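Local coordinates for protein acetyltransferase-like, GNAT family (Bacteroides thetaiotaomicron, PDB 3EY5) that belongs to the GNAT acetyltransferase family and is therefore likely to transfer an acetyl group to an amine of a substrate that has not been identified, at residues A[133-142]-A[168-179]; A[91-99]-A[123-131]. All coordinates share one frame; numbering follows the deposited sequence.

Overall arrangement
From the N terminus the chain lays down the first strands of the mixed sheet before helix 90-101 leads through strand 106-110 to helix 116-127 and the turn beyond it. There contact 2 closes a loop of 23 residues, bringing the two helices together. The chain then enters strands 131-134 and 136-139, where contact 1 opens; its loop passes through strand 149-156 and closes on helix 161-176 near the C terminus. The loops neither nest nor cross but follow in series. The centres of the two contacts lie about 22 Å apart; 123-131 and 133-142 adjoin in the sequence, and the contacts do not otherwise touch. Strand 149-156, next to segments of both contacts, links the two regions through the sheet.

Contact 1: A[133-142]-A[168-179]; sequences WEKDYYQPPY and IRHKLHTIVYGV
A strand lying alongside a nearly parallel helix forms this part of the GNAT fold, and Pro140, just past strand 136-139, presses its ring against His173 of helix 161-176 and Tyr177 just beyond its end. Two CH-pi contacts result: Pro140 CG stands 3.7 Å from the centroid of the His173 ring, only 12° off its normal, and Pro140 CD lies 4.0 Å from the Tyr177 centroid, nearer the rim. Each ring is thereby sandwiched, with Arg169 CG behind the imidazole and Val176 CG1 behind the phenol. His173 NE2 also gives a weak, bent bond to Tyr138 O (2.9 Å, 128° at the hydrogen). Tyr137, with CG anti to its backbone N (chi1 -179°), slides past His173 and brings OH within 3.6 Å of Leu172 CD1, while Glu109 binds that hydroxyl. Tyr142 meets Tyr177 obliquely, CZ to CE2 at 3.5 Å, and one water joins their hydroxyls, 2.6 Å from Tyr142 OH and 2.8 Å from Tyr177 OH. Replacing Tyr177 by alanine would probably take the aromatic face from Pro140 CD and leave both the bridging water and the Tyr75 hydroxyl short of a partner. Beyond the pair, Tyr177 OH bonds Tyr75 and Tyr142 OH bonds Glu77, both on strand 74-81, where Leu172 and Val176 of the helix also touch Tyr75, while strand 136-139 pairs antiparallel with strand 149-156.

Contact 2: A[91-99]-A[123-131]; sequences GKRTLEHLC and NFYQRHGFT. With SO4 (sulfate ion), chain B.
The Phe124 ring has His128 ND1 over one face, and its edge faces Gly91 of helix 90-101, with Gly91 O and sulfate O1 close to its plane. With CG anti to the backbone N (chi1 168°), Phe124 reaches toward that helix, where Leu95 comes from the opposite direction and sets CD2 3.4 Å from Phe124 CE2. The same methyl lies 3.7 Å from His128 CB and 3.8 Å from Tyr125 CD1. Within 123-131 the rings also lie on one another: Phe124 CD2 sits over the centre of the Tyr125 ring, and Tyr125 CD1 rests on one face of Phe130, near its rim. His128 ND1 donates to Phe124 O (3.0 Å, 146°), which restrains the imidazole and turns its other edge to the sulfate, with NE2 3.0 Å from sulfate O3. Arg127 grips the anion twice, through an almost straight bond from NE to sulfate O2 (2.7 Å, 172°) and a longer one from NH2 to sulfate O1 (3.1 Å), while the Lys92 chain runs past it. The sulfate probably came from the crystallisation liquor. Gly129, with positive phi, ends helix 116-127 in a Schellman motif, and the Phe-Tyr...Gly-Phe sequence around this turn is characteristic of GNAT domains.

Contact 1: A[133-142]-A[168-179]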
# COMPACT_ATOMS: atom_id res chain seq x y z
N TRP A 133 4.00 -14.81 0.36
CA TRP A 133 2.98 -15.83 0.15
C TRP A 133 2.90 -16.22 -1.33
O TRP A 133 2.62 -15.38 -2.21
CB TRP A 133 1.64 -15.33 0.66
CG TRP A 133 1.54 -15.38 2.16
CD1 TRP A 133 2.55 -15.75 3.07
CD2 TRP A 133 0.40 -15.07 2.95
NE1 TRP A 133 2.07 -15.66 4.35
CE2 TRP A 133 0.76 -15.26 4.32
CE3 TRP A 133 -0.90 -14.64 2.66
CZ2 TRP A 133 -0.12 -15.02 5.37
CZ3 TRP A 133 -1.77 -14.40 3.70
CH2 TRP A 133 -1.38 -14.60 5.04
N GLU A 134 3.18 -17.50 -1.59
CA GLU A 134 3.17 -18.07 -2.94
C GLU A 134 1.77 -18.53 -3.35
O GLU A 134 1.63 -19.63 -3.90
CB GLU A 134 4.09 -19.30 -2.97
CG GLU A 134 5.30 -19.22 -2.05
CD GLU A 134 6.55 -18.85 -2.80
OE1 GLU A 134 7.67 -19.14 -2.29
OE2 GLU A 134 6.42 -18.28 -3.91
N LYS A 135 0.75 -17.75 -3.04
CA LYS A 135 -0.59 -18.17 -3.35
C LYS A 135 -0.89 -17.52 -4.68
O LYS A 135 -0.32 -16.50 -5.01
CB LYS A 135 -1.53 -17.71 -2.23
CG LYS A 135 -1.20 -18.36 -0.89
CD LYS A 135 -1.85 -19.73 -0.81
CE LYS A 135 -1.19 -20.66 0.17
NZ LYS A 135 -2.12 -21.87 0.31
N ASP A 136 -1.79 -18.12 -5.45
CA ASP A 136 -2.10 -17.58 -6.76
C ASP A 136 -3.05 -16.36 -6.63
O ASP A 136 -4.22 -16.42 -7.03
CB ASP A 136 -2.73 -18.68 -7.63
CG ASP A 136 -2.90 -18.26 -9.09
OD1 ASP A 136 -2.12 -17.37 -9.56
OD2 ASP A 136 -3.80 -18.81 -9.79
N TYR A 137 -2.54 -15.26 -6.10
CA TYR A 137 -3.31 -14.04 -5.90
C TYR A 137 -3.42 -13.18 -7.20
O TYR A 137 -2.48 -13.13 -8.01
CB TYR A 137 -2.66 -13.22 -4.79
CG TYR A 137 -3.44 -11.95 -4.51
CD1 TYR A 137 -4.68 -12.00 -3.89
CD2 TYR A 137 -2.94 -10.71 -4.87
CE1 TYR A 137 -5.43 -10.83 -3.63
CE2 TYR A 137 -3.67 -9.54 -4.63
CZ TYR A 137 -4.93 -9.61 -4.03
OH TYR A 137 -5.68 -8.45 -3.77
N TYR A 138 -4.57 -12.51 -7.36
CA TYR A 138 -4.82 -11.53 -8.42
C TYR A 138 -5.41 -10.25 -7.85
O TYR A 138 -6.35 -10.31 -7.05
CB TYR A 138 -5.81 -12.09 -9.47
CG TYR A 138 -5.14 -13.11 -10.39
CD1 TYR A 138 -5.05 -14.44 -10.02
CD2 TYR A 138 -4.56 -12.71 -11.60
CE1 TYR A 138 -4.40 -15.36 -10.83
CE2 TYR A 138 -3.92 -13.62 -12.42
CZ TYR A 138 -3.85 -14.94 -12.02
OH TYR A 138 -3.23 -15.85 -12.82
N GLN A 139 -4.86 -9.10 -8.23
CA GLN A 139 -5.50 -7.83 -7.92
C GLN A 139 -6.61 -7.55 -8.94
O GLN A 139 -6.33 -7.39 -10.14
CB GLN A 139 -4.47 -6.71 -7.96
CG GLN A 139 -5.05 -5.36 -7.51
CD GLN A 139 -4.13 -4.21 -7.87
OE1 GLN A 139 -4.49 -3.34 -8.66
NE2 GLN A 139 -2.93 -4.22 -7.32
N PRO A 140 -7.88 -7.45 -8.47
CA PRO A 140 -9.01 -7.04 -9.30
C PRO A 140 -8.69 -5.66 -9.87
O PRO A 140 -7.95 -4.93 -9.25
CB PRO A 140 -10.20 -6.93 -8.31
CG PRO A 140 -9.79 -7.73 -7.11
CD PRO A 140 -8.26 -7.51 -7.04
N PRO A 141 -9.25 -5.30 -11.05
CA PRO A 141 -8.90 -4.01 -11.68
C PRO A 141 -9.50 -2.83 -10.94
O PRO A 141 -10.61 -2.92 -10.42
CB PRO A 141 -9.58 -4.10 -13.05
CG PRO A 141 -10.72 -5.11 -12.86
CD PRO A 141 -10.18 -6.10 -11.87
N TYR A 142 -8.79 -1.71 -10.93
CA TYR A 142 -9.41 -0.47 -10.47
C TYR A 142 -10.44 0.05 -11.47
O TYR A 142 -11.45 0.61 -11.07
CB TYR A 142 -8.36 0.61 -10.21
CG TYR A 142 -7.63 0.43 -8.89
CD1 TYR A 142 -8.27 0.69 -7.68
CD2 TYR A 142 -6.32 -0.02 -8.86
CE1 TYR A 142 -7.61 0.52 -6.45
CE2 TYR A 142 -5.63 -0.20 -7.60
CZ TYR A 142 -6.28 0.09 -6.43
OH TYR A 142 -5.65 -0.06 -5.21
N ILE A 168 -8.26 -13.50 3.84
CA ILE A 168 -7.71 -12.18 3.53
C ILE A 168 -8.03 -11.78 2.09
O ILE A 168 -8.47 -10.64 1.83
CB ILE A 168 -6.23 -12.11 3.81
CG1 ILE A 168 -6.00 -12.12 5.33
CG2 ILE A 168 -5.61 -10.89 3.14
CD1 ILE A 168 -4.60 -12.55 5.70
N ARG A 169 -7.82 -12.70 1.15
CA ARG A 169 -8.14 -12.45 -0.26
C ARG A 169 -9.56 -11.98 -0.39
O ARG A 169 -9.83 -11.01 -1.09
CB ARG A 169 -7.99 -13.73 -1.07
CG ARG A 169 -8.18 -13.51 -2.56
CD ARG A 169 -8.08 -14.84 -3.27
NE ARG A 169 -9.34 -15.26 -3.86
CZ ARG A 169 -10.32 -15.88 -3.20
NH1 ARG A 169 -11.42 -16.22 -3.85
NH2 ARG A 169 -10.23 -16.16 -1.89
N HIS A 170 -10.46 -12.68 0.29
CA HIS A 170 -11.86 -12.34 0.22
C HIS A 170 -12.10 -10.90 0.74
O HIS A 170 -12.74 -10.10 0.07
CB HIS A 170 -12.74 -13.41 0.94
CG HIS A 170 -14.20 -13.09 0.87
ND1 HIS A 170 -14.95 -13.28 -0.27
CD2 HIS A 170 -15.04 -12.55 1.78
CE1 HIS A 170 -16.20 -12.89 -0.06
NE2 HIS A 170 -16.28 -12.44 1.18
N LYS A 171 -11.58 -10.58 1.91
CA LYS A 171 -11.63 -9.21 2.44
C LYS A 171 -11.11 -8.13 1.48
O LYS A 171 -11.73 -7.08 1.34
CB LYS A 171 -10.86 -9.11 3.78
CG LYS A 171 -11.43 -10.00 4.88
CD LYS A 171 -10.74 -9.75 6.24
CE LYS A 171 -11.08 -10.84 7.29
NZ LYS A 171 -10.13 -12.03 7.29
N LEU A 172 -9.96 -8.39 0.85
CA LEU A 172 -9.36 -7.48 -0.12
C LEU A 172 -10.24 -7.26 -1.36
O LEU A 172 -10.48 -6.10 -1.77
CB LEU A 172 -7.97 -8.00 -0.58
CG LEU A 172 -6.90 -8.19 0.50
CD1 LEU A 172 -5.56 -8.57 -0.13
CD2 LEU A 172 -6.74 -6.96 1.35
N HIS A 173 -10.68 -8.36 -1.97
CA HIS A 173 -11.45 -8.27 -3.20
C HIS A 173 -12.77 -7.54 -3.02
O HIS A 173 -13.21 -6.78 -3.87
CB HIS A 173 -11.70 -9.66 -3.76
CG HIS A 173 -10.49 -10.24 -4.41
ND1 HIS A 173 -10.56 -11.25 -5.35
CD2 HIS A 173 -9.17 -9.93 -4.29
CE1 HIS A 173 -9.34 -11.55 -5.76
NE2 HIS A 173 -8.48 -10.76 -5.14
N THR A 174 -13.42 -7.76 -1.90
CA THR A 174 -14.75 -7.20 -1.76
C THR A 174 -14.67 -5.76 -1.28
O THR A 174 -15.31 -4.88 -1.87
CB THR A 174 -15.65 -8.06 -0.89
OG1 THR A 174 -14.96 -8.35 0.33
CG2 THR A 174 -15.94 -9.40 -1.56
N ILE A 175 -13.84 -5.49 -0.26
CA ILE A 175 -13.80 -4.18 0.39
C ILE A 175 -12.93 -3.17 -0.31
O ILE A 175 -13.30 -2.01 -0.45
CB ILE A 175 -13.39 -4.28 1.86
CG1 ILE A 175 -14.42 -5.15 2.59
CG2 ILE A 175 -13.36 -2.86 2.49
CD1 ILE A 175 -13.86 -6.08 3.61
N VAL A 176 -11.76 -3.60 -0.77
CA VAL A 176 -10.87 -2.63 -1.37
C VAL A 176 -11.18 -2.43 -2.86
O VAL A 176 -11.13 -1.32 -3.39
CB VAL A 176 -9.40 -3.01 -1.11
CG1 VAL A 176 -8.47 -2.12 -1.92
CG2 VAL A 176 -9.11 -2.89 0.40
N TYR A 177 -11.48 -3.53 -3.52
CA TYR A 177 -11.58 -3.56 -4.98
C TYR A 177 -13.01 -3.61 -5.49
O TYR A 177 -13.24 -3.45 -6.70
CB TYR A 177 -10.70 -4.68 -5.55
CG TYR A 177 -9.25 -4.40 -5.23
CD1 TYR A 177 -8.61 -5.05 -4.20
CD2 TYR A 177 -8.52 -3.46 -5.96
CE1 TYR A 177 -7.28 -4.79 -3.90
CE2 TYR A 177 -7.20 -3.16 -5.65
CZ TYR A 177 -6.59 -3.84 -4.61
OH TYR A 177 -5.27 -3.60 -4.27
N GLY A 178 -13.96 -3.76 -4.56
CA GLY A 178 -15.39 -3.70 -4.88
C GLY A 178 -15.87 -4.81 -5.78
O GLY A 178 -16.84 -4.63 -6.52
N VAL A 179 -15.22 -5.98 -5.71
CA VAL A 179 -15.72 -7.20 -6.37
C VAL A 179 -17.05 -7.68 -5.75
O VAL A 179 -17.23 -7.61 -4.53
CB VAL A 179 -14.65 -8.34 -6.37
CG1 VAL A 179 -15.26 -9.69 -6.77
CG2 VAL A 179 -13.50 -7.96 -7.28
O HOH W 1 -3.53 -1.48 -4.89

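Contact 2: A[91-99]-A[123-131]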
# COMPACT_ATOMS: atom_id res chain seq x y z
N GLY A 91 13.46 4.45 1.95
CA GLY A 91 12.66 3.23 1.81
C GLY A 91 12.76 2.37 3.05
O GLY A 91 11.76 2.02 3.67
N LYS A 92 13.99 2.05 3.41
CA LYS A 92 14.29 1.28 4.60
C LYS A 92 13.84 1.99 5.88
O LYS A 92 13.14 1.40 6.71
CB LYS A 92 15.79 0.96 4.61
CG LYS A 92 16.44 1.00 5.95
CD LYS A 92 17.85 1.56 5.87
CE LYS A 92 18.88 0.50 5.46
NZ LYS A 92 20.29 1.03 5.22
N ARG A 93 14.26 3.24 6.05
CA ARG A 93 13.84 4.04 7.21
C ARG A 93 12.31 4.07 7.34
O ARG A 93 11.77 3.89 8.43
CB ARG A 93 14.37 5.48 7.09
CG ARG A 93 15.84 5.69 7.47
CD ARG A 93 16.14 7.19 7.57
NE ARG A 93 15.77 7.76 8.87
CZ ARG A 93 15.40 9.03 9.07
NH1 ARG A 93 15.33 9.87 8.04
NH2 ARG A 93 15.09 9.47 10.29
N THR A 94 11.60 4.26 6.23
CA THR A 94 10.13 4.30 6.26
C THR A 94 9.48 2.96 6.62
O THR A 94 8.49 2.91 7.37
CB THR A 94 9.54 4.81 4.93
OG1 THR A 94 9.94 6.17 4.73
CG2 THR A 94 8.02 4.77 4.97
N LEU A 95 10.00 1.88 6.05
CA LEU A 95 9.44 0.55 6.29
C LEU A 95 9.63 0.20 7.75
O LEU A 95 8.71 -0.26 8.40
CB LEU A 95 10.18 -0.48 5.45
CG LEU A 95 9.27 -1.30 4.58
CD1 LEU A 95 8.81 -0.31 3.51
CD2 LEU A 95 10.09 -2.42 3.97
N GLU A 96 10.84 0.44 8.23
CA GLU A 96 11.19 0.29 9.62
C GLU A 96 10.19 0.94 10.60
O GLU A 96 9.70 0.26 11.51
CB GLU A 96 12.59 0.86 9.81
CG GLU A 96 13.02 1.19 11.21
CD GLU A 96 14.42 1.84 11.22
OE1 GLU A 96 14.91 2.26 10.14
OE2 GLU A 96 15.03 1.93 12.31
N HIS A 97 9.89 2.22 10.42
CA HIS A 97 8.91 2.89 11.29
C HIS A 97 7.46 2.52 10.97
O HIS A 97 6.59 2.68 11.82
CB HIS A 97 9.08 4.42 11.29
CG HIS A 97 8.10 5.12 12.19
ND1 HIS A 97 8.28 5.22 13.55
CD2 HIS A 97 6.91 5.70 11.93
CE1 HIS A 97 7.26 5.85 14.09
NE2 HIS A 97 6.40 6.15 13.12
N LEU A 98 7.20 2.01 9.77
CA LEU A 98 5.86 1.57 9.44
C LEU A 98 5.45 0.41 10.33
O LEU A 98 4.32 0.33 10.80
CB LEU A 98 5.75 1.17 7.95
CG LEU A 98 4.39 0.52 7.63
CD1 LEU A 98 3.24 1.52 7.75
CD2 LEU A 98 4.37 -0.16 6.26
N CYS A 99 6.38 -0.52 10.53
CA CYS A 99 6.20 -1.61 11.50
C CYS A 99 6.07 -1.19 12.97
O CYS A 99 5.51 -1.92 13.76
CB CYS A 99 7.35 -2.61 11.32
SG CYS A 99 7.29 -3.28 9.65
N ASN A 123 12.91 -9.16 -2.54
CA ASN A 123 14.02 -9.26 -1.59
C ASN A 123 14.14 -8.04 -0.66
O ASN A 123 14.48 -8.19 0.53
CB ASN A 123 15.36 -9.58 -2.29
CG ASN A 123 15.32 -10.96 -2.97
OD1 ASN A 123 15.00 -11.94 -2.33
ND2 ASN A 123 15.63 -11.01 -4.24
N PHE A 124 13.84 -6.86 -1.17
CA PHE A 124 13.78 -5.71 -0.30
C PHE A 124 12.76 -5.96 0.85
O PHE A 124 13.08 -5.83 2.02
CB PHE A 124 13.46 -4.45 -1.08
CG PHE A 124 13.11 -3.30 -0.23
CD1 PHE A 124 14.09 -2.52 0.33
CD2 PHE A 124 11.78 -3.00 0.04
CE1 PHE A 124 13.76 -1.43 1.14
CE2 PHE A 124 11.44 -1.91 0.86
CZ PHE A 124 12.42 -1.14 1.41
N TYR A 125 11.54 -6.37 0.51
CA TYR A 125 10.56 -6.57 1.57
C TYR A 125 10.92 -7.72 2.52
O TYR A 125 10.66 -7.63 3.74
CB TYR A 125 9.17 -6.75 1.00
CG TYR A 125 8.56 -5.45 0.49
CD1 TYR A 125 8.22 -4.44 1.38
CD2 TYR A 125 8.31 -5.24 -0.86
CE1 TYR A 125 7.67 -3.27 0.96
CE2 TYR A 125 7.72 -4.04 -1.32
CZ TYR A 125 7.41 -3.07 -0.39
OH TYR A 125 6.84 -1.87 -0.78
N GLN A 126 11.53 -8.78 1.97
CA GLN A 126 11.93 -9.93 2.75
C GLN A 126 13.07 -9.57 3.71
O GLN A 126 13.08 -10.03 4.86
CB GLN A 126 12.37 -11.09 1.84
CG GLN A 126 11.24 -11.88 1.19
CD GLN A 126 11.80 -13.01 0.38
OE1 GLN A 126 12.95 -12.97 -0.02
NE2 GLN A 126 11.01 -14.05 0.18
N ARG A 127 14.04 -8.80 3.22
CA ARG A 127 15.05 -8.24 4.09
C ARG A 127 14.46 -7.47 5.24
O ARG A 127 15.06 -7.42 6.31
CB ARG A 127 15.99 -7.32 3.33
CG ARG A 127 17.04 -8.09 2.57
CD ARG A 127 18.19 -7.20 2.14
NE ARG A 127 17.81 -5.97 1.43
CZ ARG A 127 17.48 -5.88 0.14
NH1 ARG A 127 17.42 -6.95 -0.64
NH2 ARG A 127 17.20 -4.70 -0.40
N HIS A 128 13.29 -6.87 5.04
CA HIS A 128 12.75 -6.07 6.11
C HIS A 128 11.57 -6.73 6.79
O HIS A 128 10.68 -6.05 7.31
CB HIS A 128 12.47 -4.63 5.66
CG HIS A 128 13.71 -3.91 5.23
ND1 HIS A 128 14.09 -3.80 3.91
CD2 HIS A 128 14.69 -3.32 5.95
CE1 HIS A 128 15.23 -3.15 3.83
NE2 HIS A 128 15.62 -2.85 5.05
N GLY A 129 11.58 -8.07 6.80
CA GLY A 129 10.70 -8.84 7.66
C GLY A 129 9.32 -9.19 7.17
O GLY A 129 8.48 -9.61 7.97
N PHE A 130 9.07 -9.04 5.86
CA PHE A 130 7.86 -9.55 5.24
C PHE A 130 8.11 -10.95 4.70
O PHE A 130 9.19 -11.24 4.14
CB PHE A 130 7.37 -8.62 4.11
CG PHE A 130 6.81 -7.33 4.62
CD1 PHE A 130 5.44 -7.13 4.63
CD2 PHE A 130 7.64 -6.31 5.09
CE1 PHE A 130 4.88 -5.92 5.07
CE2 PHE A 130 7.09 -5.10 5.56
CZ PHE A 130 5.70 -4.91 5.55
N THR A 131 7.11 -11.81 4.87
CA THR A 131 7.09 -13.15 4.32
C THR A 131 6.33 -13.15 3.00
O THR A 131 5.19 -12.64 2.93
CB THR A 131 6.39 -14.14 5.28
OG1 THR A 131 7.07 -14.15 6.54
CG2 THR A 131 6.43 -15.56 4.72
S SO4 B . 18.24 -2.29 2.34
O1 SO4 B . 17.54 -1.97 1.09
O2 SO4 B . 18.02 -3.66 2.78
O3 SO4 B . 17.65 -1.41 3.38
O4 SO4 B . 19.67 -2.04 2.21